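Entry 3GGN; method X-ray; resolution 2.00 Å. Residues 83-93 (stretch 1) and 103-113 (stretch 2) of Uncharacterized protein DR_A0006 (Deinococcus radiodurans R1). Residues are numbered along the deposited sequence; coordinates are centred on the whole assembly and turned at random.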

# COMPACT_ATOMS: atom_id res chain seq x y z
N ALA B 83 -4.87 22.33 18.88
CA ALA B 83 -4.78 21.67 17.58
C ALA B 83 -6.03 21.91 16.75
O ALA B 83 -7.15 21.85 17.26
CB ALA B 83 -4.57 20.16 17.78
N ARG B 84 -5.83 22.20 15.46
CA ARG B 84 -6.95 22.44 14.56
C ARG B 84 -7.92 21.27 14.61
O ARG B 84 -9.13 21.45 14.47
CB ARG B 84 -6.48 22.62 13.12
CG ARG B 84 -5.64 23.86 12.85
CD ARG B 84 -5.40 24.01 11.36
NE ARG B 84 -4.60 25.19 11.03
CZ ARG B 84 -3.28 25.28 11.19
NH1 ARG B 84 -2.59 24.25 11.66
NH2 ARG B 84 -2.65 26.40 10.86
N ILE B 85 -7.38 20.08 14.82
CA ILE B 85 -8.20 18.87 14.88
C ILE B 85 -7.81 18.04 16.09
O ILE B 85 -6.66 17.65 16.24
CB ILE B 85 -8.01 18.01 13.61
CG1 ILE B 85 -8.36 18.83 12.37
CG2 ILE B 85 -8.90 16.76 13.69
CD1 ILE B 85 -9.77 19.38 12.39
N GLU B 86 -8.78 17.79 16.95
CA GLU B 86 -8.55 16.99 18.14
C GLU B 86 -8.53 15.53 17.70
O GLU B 86 -9.43 15.07 17.01
CB GLU B 86 -9.69 17.20 19.15
CG GLU B 86 -9.75 18.59 19.76
CD GLU B 86 -11.11 18.92 20.34
OE1 GLU B 86 -11.62 18.13 21.16
OE2 GLU B 86 -11.68 19.96 19.95
N ASN B 87 -7.48 14.82 18.09
CA ASN B 87 -7.40 13.41 17.74
C ASN B 87 -6.40 12.70 18.61
O ASN B 87 -5.47 13.30 19.16
CB ASN B 87 -7.02 13.23 16.27
CG ASN B 87 -5.57 13.54 16.00
OD1 ASN B 87 -5.16 14.70 16.02
ND2 ASN B 87 -4.78 12.50 15.78
N SER B 88 -6.60 11.40 18.75
CA SER B 88 -5.73 10.56 19.53
C SER B 88 -5.69 9.22 18.82
O SER B 88 -6.49 8.96 17.91
CB SER B 88 -6.29 10.37 20.94
OG SER B 88 -7.52 9.67 20.88
N GLY B 89 -4.76 8.37 19.23
CA GLY B 89 -4.65 7.07 18.61
C GLY B 89 -3.89 6.13 19.51
O GLY B 89 -3.13 6.56 20.39
N GLU B 90 -4.11 4.84 19.31
CA GLU B 90 -3.44 3.83 20.10
C GLU B 90 -3.37 2.54 19.30
O GLU B 90 -4.38 2.09 18.75
CB GLU B 90 -4.21 3.59 21.40
CG GLU B 90 -3.50 2.68 22.38
CD GLU B 90 -4.36 2.32 23.58
OE1 GLU B 90 -3.85 1.60 24.46
OE2 GLU B 90 -5.53 2.76 23.65
N VAL B 91 -2.18 1.97 19.21
CA VAL B 91 -2.02 0.71 18.50
C VAL B 91 -1.36 -0.25 19.48
O VAL B 91 -0.31 0.06 20.04
CB VAL B 91 -1.13 0.84 17.24
CG1 VAL B 91 -1.11 -0.49 16.49
CG2 VAL B 91 -1.67 1.94 16.33
N LEU B 92 -2.00 -1.39 19.70
CA LEU B 92 -1.47 -2.40 20.60
C LEU B 92 -0.98 -3.59 19.78
O LEU B 92 -1.48 -3.83 18.68
CB LEU B 92 -2.55 -2.88 21.57
CG LEU B 92 -3.20 -1.85 22.51
CD1 LEU B 92 -4.31 -2.54 23.31
CD2 LEU B 92 -2.15 -1.27 23.44
N PHE B 93 0.00 -4.30 20.31
CA PHE B 93 0.55 -5.48 19.66
C PHE B 93 0.44 -6.57 20.71
O PHE B 93 1.28 -6.68 21.60
CB PHE B 93 2.01 -5.23 19.27
CG PHE B 93 2.17 -4.09 18.29
CD1 PHE B 93 1.88 -4.28 16.94
CD2 PHE B 93 2.55 -2.83 18.73
CE1 PHE B 93 1.97 -3.22 16.04
CE2 PHE B 93 2.64 -1.75 17.83
CZ PHE B 93 2.34 -1.95 16.49
N GLU B 103 -1.83 -9.87 17.36
CA GLU B 103 -3.06 -9.19 17.00
C GLU B 103 -2.81 -7.70 17.17
O GLU B 103 -2.55 -7.23 18.28
CB GLU B 103 -4.23 -9.64 17.88
CG GLU B 103 -5.51 -8.85 17.62
CD GLU B 103 -6.68 -9.34 18.44
OE1 GLU B 103 -6.50 -9.55 19.66
OE2 GLU B 103 -7.79 -9.51 17.88
N VAL B 104 -2.85 -6.98 16.06
CA VAL B 104 -2.64 -5.54 16.07
C VAL B 104 -4.00 -4.88 16.26
O VAL B 104 -4.92 -5.10 15.47
CB VAL B 104 -2.05 -5.05 14.72
CG1 VAL B 104 -1.95 -3.53 14.71
CG2 VAL B 104 -0.67 -5.67 14.51
N VAL B 105 -4.14 -4.09 17.33
CA VAL B 105 -5.40 -3.42 17.61
C VAL B 105 -5.21 -1.92 17.43
O VAL B 105 -4.30 -1.33 18.03
CB VAL B 105 -5.88 -3.74 19.06
CG1 VAL B 105 -7.23 -3.10 19.32
CG2 VAL B 105 -5.96 -5.24 19.26
N VAL B 106 -6.04 -1.30 16.60
CA VAL B 106 -5.92 0.13 16.33
C VAL B 106 -7.19 0.86 16.75
O VAL B 106 -8.30 0.44 16.40
CB VAL B 106 -5.66 0.40 14.83
CG1 VAL B 106 -5.55 1.90 14.57
CG2 VAL B 106 -4.39 -0.30 14.38
N ARG B 107 -7.02 1.95 17.50
CA ARG B 107 -8.14 2.77 17.95
C ARG B 107 -7.81 4.24 17.67
O ARG B 107 -6.83 4.78 18.20
CB ARG B 107 -8.40 2.57 19.45
CG ARG B 107 -9.61 3.36 19.94
CD ARG B 107 -9.92 3.12 21.41
NE ARG B 107 -11.15 3.79 21.81
CZ ARG B 107 -11.66 3.74 23.04
NH1 ARG B 107 -11.04 3.05 23.99
NH2 ARG B 107 -12.78 4.39 23.32
N LEU B 108 -8.63 4.87 16.84
CA LEU B 108 -8.44 6.27 16.47
C LEU B 108 -9.68 7.10 16.78
O LEU B 108 -10.81 6.64 16.59
CB LEU B 108 -8.15 6.39 14.97
CG LEU B 108 -7.11 5.43 14.40
CD1 LEU B 108 -7.12 5.53 12.88
CD2 LEU B 108 -5.72 5.75 14.97
N THR B 109 -9.45 8.32 17.26
CA THR B 109 -10.55 9.23 17.58
C THR B 109 -10.21 10.58 16.95
O THR B 109 -9.08 11.05 17.05
CB THR B 109 -10.72 9.42 19.10
OG1 THR B 109 -9.61 10.16 19.62
CG2 THR B 109 -10.79 8.07 19.80
N TYR B 110 -11.19 11.19 16.29
CA TYR B 110 -10.99 12.49 15.66
C TYR B 110 -12.22 13.36 15.89
O TYR B 110 -13.35 12.86 15.92
CB TYR B 110 -10.75 12.32 14.16
N ARG B 111 -12.00 14.66 16.07
CA ARG B 111 -13.10 15.59 16.30
C ARG B 111 -12.83 16.93 15.64
O ARG B 111 -12.22 17.81 16.24
CB ARG B 111 -13.32 15.78 17.80
N PRO B 112 -13.28 17.07 14.40
CA PRO B 112 -13.09 18.33 13.69
C PRO B 112 -13.82 19.43 14.44
O PRO B 112 -14.61 19.15 15.34
CB PRO B 112 -13.63 18.20 12.27
N PRO B 113 -13.55 20.68 14.08
CA PRO B 113 -14.19 21.81 14.74
C PRO B 113 -15.50 22.18 14.05
O PRO B 113 -16.48 22.54 14.71
CB PRO B 113 -13.25 23.00 14.76
O HOH W 1 -11.91 20.42 17.01
O HOH W 2 -5.58 0.17 20.26

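Residues 86-93 and 103-111 pair as neighbouring antiparallel strands, joined by a regular backbone ladder, with valines and Phe93 in apolar contact on one face. The strand axes run at 178° and approach to 4.6 Å. At Ser88-Thr109, Glu90-Arg107 and Leu92-Val105 the two residues exchange both amide-carbonyl hydrogen bonds; Leu92 N to Val105 O, at 2.8 Å, is the shortest of these six. At the Glu86-Arg111 pair, a single bond links Arg111 N to Glu86 O (2.8 Å). Between these rungs the alpha carbons draw closer and make CA-H...O contacts, among them Val91 CA to Val105 O at 3.1 Å.

On the face carrying Val91 and Phe93, Val91 CG1 packs against Val104 CG1 (3.6 Å) and Val106 CG2 (3.9 Å), while Phe93 CD1 lies 3.8 Å from Val104 CG2. Gly89 belongs to this face, and the absence of a side chain leaves room for Leu108, whose CD2 sits 4.0 Å from Gly89 CA.

The opposite face is more polar. Ser88 OG and Thr109 OG1 form a very short hydrogen bond of 2.5 Å. Water 2 donates to both Glu90 O (2.7 Å) and Val105 O (3.0 Å), bridging two carbonyls that cannot bond to each other. Beyond the ladder, Ile85 CD1 reaches Pro112 CB at 4.0 Å.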